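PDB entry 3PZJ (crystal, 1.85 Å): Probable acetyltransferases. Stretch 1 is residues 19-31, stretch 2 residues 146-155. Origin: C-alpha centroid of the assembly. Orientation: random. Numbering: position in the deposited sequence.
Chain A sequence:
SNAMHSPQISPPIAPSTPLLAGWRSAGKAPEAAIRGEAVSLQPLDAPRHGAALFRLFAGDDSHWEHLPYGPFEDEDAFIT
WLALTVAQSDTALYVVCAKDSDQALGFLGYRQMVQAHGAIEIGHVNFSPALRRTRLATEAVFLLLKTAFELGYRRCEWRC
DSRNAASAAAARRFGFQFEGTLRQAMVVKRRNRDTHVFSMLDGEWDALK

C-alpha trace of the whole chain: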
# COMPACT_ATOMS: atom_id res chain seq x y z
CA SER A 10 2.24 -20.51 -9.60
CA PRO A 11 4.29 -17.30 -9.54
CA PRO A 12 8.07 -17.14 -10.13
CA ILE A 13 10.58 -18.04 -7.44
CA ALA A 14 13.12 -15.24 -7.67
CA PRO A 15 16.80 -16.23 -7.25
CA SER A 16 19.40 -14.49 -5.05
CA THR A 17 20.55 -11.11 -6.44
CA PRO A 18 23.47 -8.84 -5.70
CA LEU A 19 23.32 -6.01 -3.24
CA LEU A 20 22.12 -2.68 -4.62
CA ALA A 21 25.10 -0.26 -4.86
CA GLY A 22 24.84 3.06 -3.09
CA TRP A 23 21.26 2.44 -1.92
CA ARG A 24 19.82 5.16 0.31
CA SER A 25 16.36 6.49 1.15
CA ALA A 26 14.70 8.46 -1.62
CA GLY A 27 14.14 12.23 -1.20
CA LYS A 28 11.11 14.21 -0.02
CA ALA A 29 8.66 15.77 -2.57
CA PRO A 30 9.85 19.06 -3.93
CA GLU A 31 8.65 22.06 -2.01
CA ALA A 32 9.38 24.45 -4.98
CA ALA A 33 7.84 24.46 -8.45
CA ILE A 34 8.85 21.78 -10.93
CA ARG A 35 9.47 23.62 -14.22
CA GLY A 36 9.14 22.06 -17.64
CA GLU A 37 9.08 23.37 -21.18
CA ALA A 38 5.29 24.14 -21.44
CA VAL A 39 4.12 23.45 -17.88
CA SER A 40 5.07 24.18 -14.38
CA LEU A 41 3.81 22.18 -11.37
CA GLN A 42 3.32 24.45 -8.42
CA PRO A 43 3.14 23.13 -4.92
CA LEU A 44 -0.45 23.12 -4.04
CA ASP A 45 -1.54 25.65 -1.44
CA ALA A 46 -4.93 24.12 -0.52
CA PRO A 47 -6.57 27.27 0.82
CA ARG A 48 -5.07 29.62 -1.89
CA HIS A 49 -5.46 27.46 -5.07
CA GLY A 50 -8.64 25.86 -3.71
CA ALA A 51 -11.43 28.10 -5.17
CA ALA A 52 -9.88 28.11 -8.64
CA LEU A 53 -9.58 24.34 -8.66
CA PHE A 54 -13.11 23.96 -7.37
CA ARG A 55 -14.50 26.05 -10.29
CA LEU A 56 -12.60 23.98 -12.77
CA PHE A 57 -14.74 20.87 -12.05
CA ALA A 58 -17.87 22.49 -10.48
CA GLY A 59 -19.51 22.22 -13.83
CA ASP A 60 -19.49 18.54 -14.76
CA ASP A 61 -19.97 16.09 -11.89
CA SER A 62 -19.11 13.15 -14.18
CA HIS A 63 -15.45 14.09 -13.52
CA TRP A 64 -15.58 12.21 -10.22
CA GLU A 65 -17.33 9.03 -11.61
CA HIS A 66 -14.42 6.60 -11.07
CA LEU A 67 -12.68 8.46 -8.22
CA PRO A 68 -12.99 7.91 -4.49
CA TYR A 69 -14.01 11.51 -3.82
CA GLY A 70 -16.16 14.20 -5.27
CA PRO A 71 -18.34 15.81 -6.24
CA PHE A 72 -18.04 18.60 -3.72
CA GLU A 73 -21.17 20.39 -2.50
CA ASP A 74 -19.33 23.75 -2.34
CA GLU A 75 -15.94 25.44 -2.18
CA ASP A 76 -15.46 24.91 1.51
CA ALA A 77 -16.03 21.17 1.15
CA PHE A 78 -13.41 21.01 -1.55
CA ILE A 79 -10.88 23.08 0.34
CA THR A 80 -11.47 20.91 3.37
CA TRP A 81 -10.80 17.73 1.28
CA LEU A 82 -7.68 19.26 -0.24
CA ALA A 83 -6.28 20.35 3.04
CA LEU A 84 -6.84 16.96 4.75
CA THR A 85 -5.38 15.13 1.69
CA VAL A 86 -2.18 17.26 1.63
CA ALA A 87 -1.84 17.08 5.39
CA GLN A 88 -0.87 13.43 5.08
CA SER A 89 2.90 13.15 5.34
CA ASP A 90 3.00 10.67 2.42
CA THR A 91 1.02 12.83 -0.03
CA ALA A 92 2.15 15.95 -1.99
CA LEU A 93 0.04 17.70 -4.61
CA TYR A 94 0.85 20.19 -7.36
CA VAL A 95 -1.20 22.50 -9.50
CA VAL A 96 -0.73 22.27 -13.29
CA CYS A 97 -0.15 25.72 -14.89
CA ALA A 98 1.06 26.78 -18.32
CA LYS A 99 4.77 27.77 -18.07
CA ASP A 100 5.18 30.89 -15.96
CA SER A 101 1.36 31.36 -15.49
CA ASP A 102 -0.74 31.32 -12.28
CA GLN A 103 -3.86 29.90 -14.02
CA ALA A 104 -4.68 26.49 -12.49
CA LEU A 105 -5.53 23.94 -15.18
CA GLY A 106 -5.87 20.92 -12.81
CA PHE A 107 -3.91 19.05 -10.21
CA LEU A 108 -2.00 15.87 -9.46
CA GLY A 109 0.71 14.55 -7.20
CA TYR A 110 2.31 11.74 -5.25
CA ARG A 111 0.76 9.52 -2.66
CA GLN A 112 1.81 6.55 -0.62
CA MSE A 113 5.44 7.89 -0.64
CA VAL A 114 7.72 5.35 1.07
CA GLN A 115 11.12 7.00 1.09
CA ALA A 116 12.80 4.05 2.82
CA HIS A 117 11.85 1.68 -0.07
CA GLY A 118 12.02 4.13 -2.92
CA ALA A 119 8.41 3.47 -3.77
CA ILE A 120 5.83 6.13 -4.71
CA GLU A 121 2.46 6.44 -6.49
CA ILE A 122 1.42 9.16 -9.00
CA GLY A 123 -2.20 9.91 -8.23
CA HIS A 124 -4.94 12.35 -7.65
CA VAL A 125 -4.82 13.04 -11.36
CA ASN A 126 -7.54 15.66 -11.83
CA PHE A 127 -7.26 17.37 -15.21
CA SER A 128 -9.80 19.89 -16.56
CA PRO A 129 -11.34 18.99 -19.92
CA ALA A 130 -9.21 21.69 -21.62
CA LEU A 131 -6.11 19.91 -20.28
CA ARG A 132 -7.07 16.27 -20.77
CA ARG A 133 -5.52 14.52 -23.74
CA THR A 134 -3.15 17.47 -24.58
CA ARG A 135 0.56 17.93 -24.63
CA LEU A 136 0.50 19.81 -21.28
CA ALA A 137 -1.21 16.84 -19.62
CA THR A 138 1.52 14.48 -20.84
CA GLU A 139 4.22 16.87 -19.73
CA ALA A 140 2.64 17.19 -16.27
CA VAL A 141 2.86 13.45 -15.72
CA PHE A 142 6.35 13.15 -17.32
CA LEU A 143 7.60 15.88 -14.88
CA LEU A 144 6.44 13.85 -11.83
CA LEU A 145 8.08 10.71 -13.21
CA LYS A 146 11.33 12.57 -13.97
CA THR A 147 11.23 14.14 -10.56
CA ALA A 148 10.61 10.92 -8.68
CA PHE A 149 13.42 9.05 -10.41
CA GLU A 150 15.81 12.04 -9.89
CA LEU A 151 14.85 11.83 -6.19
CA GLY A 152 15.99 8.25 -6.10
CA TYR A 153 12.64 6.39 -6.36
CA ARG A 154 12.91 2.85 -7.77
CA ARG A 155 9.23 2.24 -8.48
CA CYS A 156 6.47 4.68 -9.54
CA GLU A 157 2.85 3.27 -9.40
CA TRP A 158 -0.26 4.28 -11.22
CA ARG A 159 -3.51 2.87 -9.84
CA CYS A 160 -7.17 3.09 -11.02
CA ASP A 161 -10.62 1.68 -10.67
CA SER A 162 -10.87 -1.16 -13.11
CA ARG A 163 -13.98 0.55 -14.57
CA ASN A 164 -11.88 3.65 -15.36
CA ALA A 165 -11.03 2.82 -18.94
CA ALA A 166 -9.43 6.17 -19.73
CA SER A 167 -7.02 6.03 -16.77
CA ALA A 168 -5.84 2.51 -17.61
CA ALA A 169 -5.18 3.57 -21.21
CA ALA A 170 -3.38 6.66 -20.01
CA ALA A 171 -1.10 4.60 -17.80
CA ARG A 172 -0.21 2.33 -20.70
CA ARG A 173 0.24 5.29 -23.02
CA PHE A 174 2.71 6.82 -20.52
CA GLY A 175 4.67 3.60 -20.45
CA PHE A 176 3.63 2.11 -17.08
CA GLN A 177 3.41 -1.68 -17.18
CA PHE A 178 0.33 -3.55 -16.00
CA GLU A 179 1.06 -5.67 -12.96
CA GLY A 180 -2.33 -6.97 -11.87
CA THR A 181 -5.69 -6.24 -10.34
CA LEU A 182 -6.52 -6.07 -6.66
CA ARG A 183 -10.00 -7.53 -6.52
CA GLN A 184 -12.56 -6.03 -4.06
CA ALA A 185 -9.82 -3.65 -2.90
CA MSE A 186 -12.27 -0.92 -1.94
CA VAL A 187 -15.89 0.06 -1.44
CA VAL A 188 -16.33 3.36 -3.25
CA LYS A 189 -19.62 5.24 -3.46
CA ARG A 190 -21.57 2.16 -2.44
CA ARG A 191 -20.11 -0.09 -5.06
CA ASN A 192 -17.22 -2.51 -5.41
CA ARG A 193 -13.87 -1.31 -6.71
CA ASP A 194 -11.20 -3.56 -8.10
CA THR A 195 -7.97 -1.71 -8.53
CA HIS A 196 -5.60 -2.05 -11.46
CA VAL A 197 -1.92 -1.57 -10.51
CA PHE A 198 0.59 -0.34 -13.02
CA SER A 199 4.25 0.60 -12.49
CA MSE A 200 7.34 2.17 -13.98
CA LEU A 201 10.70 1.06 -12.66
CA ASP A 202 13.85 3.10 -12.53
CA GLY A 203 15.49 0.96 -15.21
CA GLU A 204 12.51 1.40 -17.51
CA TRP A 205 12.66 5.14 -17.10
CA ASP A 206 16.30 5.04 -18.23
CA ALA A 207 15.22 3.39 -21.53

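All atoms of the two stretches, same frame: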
# COMPACT_ATOMS: atom_id res chain seq x y z
N LEU A 19 23.63 -7.24 -3.93
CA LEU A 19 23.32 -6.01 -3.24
C LEU A 19 23.16 -4.85 -4.23
O LEU A 19 23.83 -4.82 -5.29
CB LEU A 19 24.44 -5.67 -2.28
CG LEU A 19 24.23 -6.05 -0.82
CD1 LEU A 19 24.37 -7.57 -0.70
CD2 LEU A 19 25.20 -5.28 0.06
N LEU A 20 22.28 -3.92 -3.87
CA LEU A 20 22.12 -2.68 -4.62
C LEU A 20 23.20 -1.71 -4.18
O LEU A 20 23.30 -1.47 -2.95
CB LEU A 20 20.77 -2.04 -4.34
CG LEU A 20 19.61 -2.91 -4.76
CD1 LEU A 20 18.23 -2.38 -4.25
CD2 LEU A 20 19.62 -3.05 -6.28
N ALA A 21 23.94 -1.14 -5.16
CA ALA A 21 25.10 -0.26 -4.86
C ALA A 21 24.64 1.16 -4.55
O ALA A 21 23.83 1.75 -5.31
CB ALA A 21 26.11 -0.26 -6.02
N GLY A 22 25.12 1.69 -3.45
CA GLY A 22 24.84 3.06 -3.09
C GLY A 22 23.35 3.27 -2.86
O GLY A 22 22.82 4.35 -3.19
N TRP A 23 22.67 2.26 -2.30
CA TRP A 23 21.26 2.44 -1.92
C TRP A 23 21.15 3.41 -0.74
O TRP A 23 21.94 3.35 0.22
CB TRP A 23 20.56 1.11 -1.56
CG TRP A 23 19.23 1.39 -0.98
CD1 TRP A 23 18.86 1.23 0.33
CD2 TRP A 23 18.12 2.06 -1.63
NE1 TRP A 23 17.58 1.69 0.52
CE2 TRP A 23 17.09 2.18 -0.67
CE3 TRP A 23 17.91 2.55 -2.92
CZ2 TRP A 23 15.88 2.79 -0.94
CZ3 TRP A 23 16.67 3.13 -3.21
CH2 TRP A 23 15.69 3.26 -2.21
N ARG A 24 20.23 4.35 -0.84
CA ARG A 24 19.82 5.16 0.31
C ARG A 24 18.35 5.55 0.17
O ARG A 24 17.78 5.42 -0.95
CB ARG A 24 20.63 6.41 0.42
CG ARG A 24 20.44 7.40 -0.70
CD ARG A 24 21.37 8.55 -0.37
NE ARG A 24 21.48 9.49 -1.46
CZ ARG A 24 21.28 10.80 -1.36
NH1 ARG A 24 20.98 11.39 -0.20
NH2 ARG A 24 21.41 11.54 -2.45
N SER A 25 17.75 6.06 1.25
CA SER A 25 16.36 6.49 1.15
C SER A 25 16.20 7.53 0.05
O SER A 25 17.09 8.39 -0.19
CB SER A 25 15.83 7.06 2.43
OG SER A 25 15.87 6.06 3.45
N ALA A 26 15.04 7.45 -0.62
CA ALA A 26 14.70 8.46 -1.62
C ALA A 26 14.31 9.80 -0.96
O ALA A 26 13.95 9.87 0.26
CB ALA A 26 13.54 7.91 -2.52
N GLY A 27 14.39 10.88 -1.74
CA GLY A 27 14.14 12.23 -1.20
C GLY A 27 12.66 12.58 -1.00
O GLY A 27 11.75 11.87 -1.50
N LYS A 28 12.43 13.69 -0.30
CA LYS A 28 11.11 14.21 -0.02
C LYS A 28 10.57 14.90 -1.29
O LYS A 28 11.33 15.24 -2.19
CB LYS A 28 11.16 15.24 1.17
N ALA A 29 9.27 15.16 -1.34
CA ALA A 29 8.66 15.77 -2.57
C ALA A 29 9.10 17.20 -2.67
O ALA A 29 9.26 17.85 -1.62
CB ALA A 29 7.15 15.68 -2.52
N PRO A 30 9.35 17.71 -3.89
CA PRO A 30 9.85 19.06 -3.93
C PRO A 30 8.86 20.00 -3.33
O PRO A 30 7.62 19.85 -3.53
CB PRO A 30 9.94 19.41 -5.44
CG PRO A 30 9.67 18.21 -6.14
CD PRO A 30 9.37 17.07 -5.22
N GLU A 31 9.42 20.98 -2.63
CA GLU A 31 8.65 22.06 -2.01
C GLU A 31 8.65 23.33 -2.91
O GLU A 31 8.00 24.31 -2.61
CB GLU A 31 9.25 22.34 -0.63
N LYS A 146 9.95 12.11 -13.93
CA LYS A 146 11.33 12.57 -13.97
C LYS A 146 11.76 12.91 -12.57
O LYS A 146 12.82 12.48 -12.11
CB LYS A 146 11.45 13.80 -14.85
CG LYS A 146 12.89 14.35 -15.02
CD LYS A 146 12.76 15.71 -15.71
CE LYS A 146 14.11 16.21 -16.25
NZ LYS A 146 13.83 17.00 -17.50
N THR A 147 10.90 13.65 -11.86
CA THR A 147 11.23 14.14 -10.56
C THR A 147 11.41 13.02 -9.55
O THR A 147 12.32 13.07 -8.70
CB THR A 147 10.20 15.19 -10.05
OG1 THR A 147 10.18 16.35 -10.93
CG2 THR A 147 10.56 15.63 -8.67
N ALA A 148 10.53 12.03 -9.60
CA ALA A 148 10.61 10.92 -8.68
C ALA A 148 11.90 10.12 -8.90
O ALA A 148 12.61 9.74 -7.90
CB ALA A 148 9.33 10.00 -8.81
N PHE A 149 12.20 9.82 -10.14
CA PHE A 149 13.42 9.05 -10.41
C PHE A 149 14.68 9.86 -10.05
O PHE A 149 15.65 9.30 -9.50
CB PHE A 149 13.41 8.49 -11.85
CG PHE A 149 12.28 7.49 -12.07
CD1 PHE A 149 12.25 6.32 -11.32
CD2 PHE A 149 11.25 7.70 -12.97
CE1 PHE A 149 11.27 5.38 -11.46
CE2 PHE A 149 10.22 6.75 -13.11
CZ PHE A 149 10.20 5.62 -12.37
N GLU A 150 14.67 11.17 -10.30
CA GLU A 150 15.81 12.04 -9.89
C GLU A 150 15.93 12.08 -8.37
O GLU A 150 16.99 12.35 -7.81
CB GLU A 150 15.69 13.47 -10.47
CG GLU A 150 16.01 13.44 -11.98
CD GLU A 150 15.98 14.79 -12.71
OE1 GLU A 150 15.53 15.82 -12.13
OE2 GLU A 150 16.36 14.74 -13.90
N LEU A 151 14.84 11.80 -7.66
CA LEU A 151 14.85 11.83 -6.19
C LEU A 151 15.24 10.50 -5.62
O LEU A 151 15.29 10.35 -4.38
CB LEU A 151 13.48 12.24 -5.61
CG LEU A 151 13.20 13.76 -5.43
CD1 LEU A 151 13.88 14.61 -6.52
CD2 LEU A 151 11.69 14.03 -5.30
N GLY A 152 15.54 9.55 -6.50
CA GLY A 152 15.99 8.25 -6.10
C GLY A 152 14.95 7.17 -5.89
O GLY A 152 15.25 6.09 -5.34
N TYR A 153 13.73 7.45 -6.36
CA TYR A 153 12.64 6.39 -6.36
C TYR A 153 12.99 5.30 -7.34
O TYR A 153 13.56 5.55 -8.46
CB TYR A 153 11.20 6.99 -6.52
CG TYR A 153 10.78 7.72 -5.27
CD1 TYR A 153 10.16 7.04 -4.21
CD2 TYR A 153 11.14 9.04 -5.09
CE1 TYR A 153 9.82 7.72 -3.04
CE2 TYR A 153 10.88 9.73 -3.90
CZ TYR A 153 10.27 9.04 -2.86
OH TYR A 153 9.99 9.73 -1.77
N ARG A 154 12.70 4.07 -6.95
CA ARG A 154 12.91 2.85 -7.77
C ARG A 154 11.66 2.36 -8.49
O ARG A 154 11.75 1.68 -9.48
CB ARG A 154 13.39 1.70 -6.86
CG ARG A 154 14.71 1.93 -6.25
CD ARG A 154 15.17 0.76 -5.42
NE ARG A 154 15.54 -0.31 -6.25
CZ ARG A 154 15.08 -1.54 -6.20
NH1 ARG A 154 14.13 -1.89 -5.39
NH2 ARG A 154 15.56 -2.43 -7.08
N ARG A 155 10.49 2.74 -8.00
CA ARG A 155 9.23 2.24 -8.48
C ARG A 155 8.19 3.39 -8.37
O ARG A 155 8.05 3.97 -7.29
CB ARG A 155 8.79 1.10 -7.54
CG ARG A 155 7.38 0.54 -7.81
CD ARG A 155 6.88 -0.36 -6.68
NE ARG A 155 5.49 -0.74 -6.85
CZ ARG A 155 5.01 -1.53 -7.86
NH1 ARG A 155 5.79 -2.14 -8.73
NH2 ARG A 155 3.72 -1.69 -7.98
O HOH W 1 17.26 6.59 -3.37
O HOH W 2 17.76 10.78 -1.97

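The most unusual feature of this contact is the way Gly 27, a residue with no side chain, is held through both of its backbone polar groups by two residues that flank a helix-ending glycine. Its N donates to Leu 151 O at 2.8 Å, with an N-H...O angle of 169°, so the bond is almost linear. Its O accepts from Tyr 153 OH, also at 2.8 Å, and lies at the edge of the phenol ring, near the ring plane, where a hydroxyl can direct its proton.

Leu 151 O lies where the helix stops, just before Gly 152. Gly 152 is the first residue to leave helical angles, with phi/psi of 91/13°, and the last turn closes as a Schellman motif: Tyr 153 N bonds to Ala 148 O and Gly 152 N to Phe 149 O, each at 3.0 Å. A CB on Gly 152 would be jammed against the carbonyl oxygen of Leu 151, so the backbone angles themselves call for glycine. Stretch 1 has no regular helix or strand, and it passes this helix end most closely at Ala 26, whose CA is 4.7 Å from Gly 152 CA. Farther along, the backbones diverge, with Pro 30 CA 8.4 Å from Thr 147 CA, and side chains fill the wider gap.

Ala 26 is buried at the narrow point. Its CB sits over one face of the Tyr 153 ring, 3.4 Å from the ring centroid and only 10° off the normal, which is CH-pi geometry. The CA-to-CB bond of Tyr 153 points away from stretch 1, but its ring returns, so one side chain supplies both an apolar face for Ala 26 and a hydroxyl for Gly 27.

Beyond Gly 27 the packing is mainly apolar. Leu 151 CD2 lies 3.8 Å from Pro 30 CD, while Pro 30 CG meets Thr 147 CG2 at 3.7 Å. The Thr 147 hydroxyl is satisfied elsewhere in the structure, and here the residue offers its methyl group.

At the other end, Arg 154 extends along Leu 20 and Trp 23. Leu 20 CD1 lies over one face of the guanidinium, 3.8 Å from Arg 154 CZ; this suits the planar group, whose hydrogen-bonding directions lie in its plane, and both NH1 and NH2 are bonded elsewhere. Trp 23, at the end of a type II turn beginning at Leu 20, brings CZ3 to 3.6 Å from Arg 154 CD. The arginine contributes an aliphatic carbon.

Two waters join backbone carbonyls that could not bond to each other directly. Water 1 donates to Arg 24 O at 2.7 Å and Gly 152 O at 2.9 Å. Water 2 donates to Ser 25 O at 3.1 Å, with a weak bond to Leu 151 O at 3.5 Å. Altogether the stretches bury 447 Å², summed over both sides.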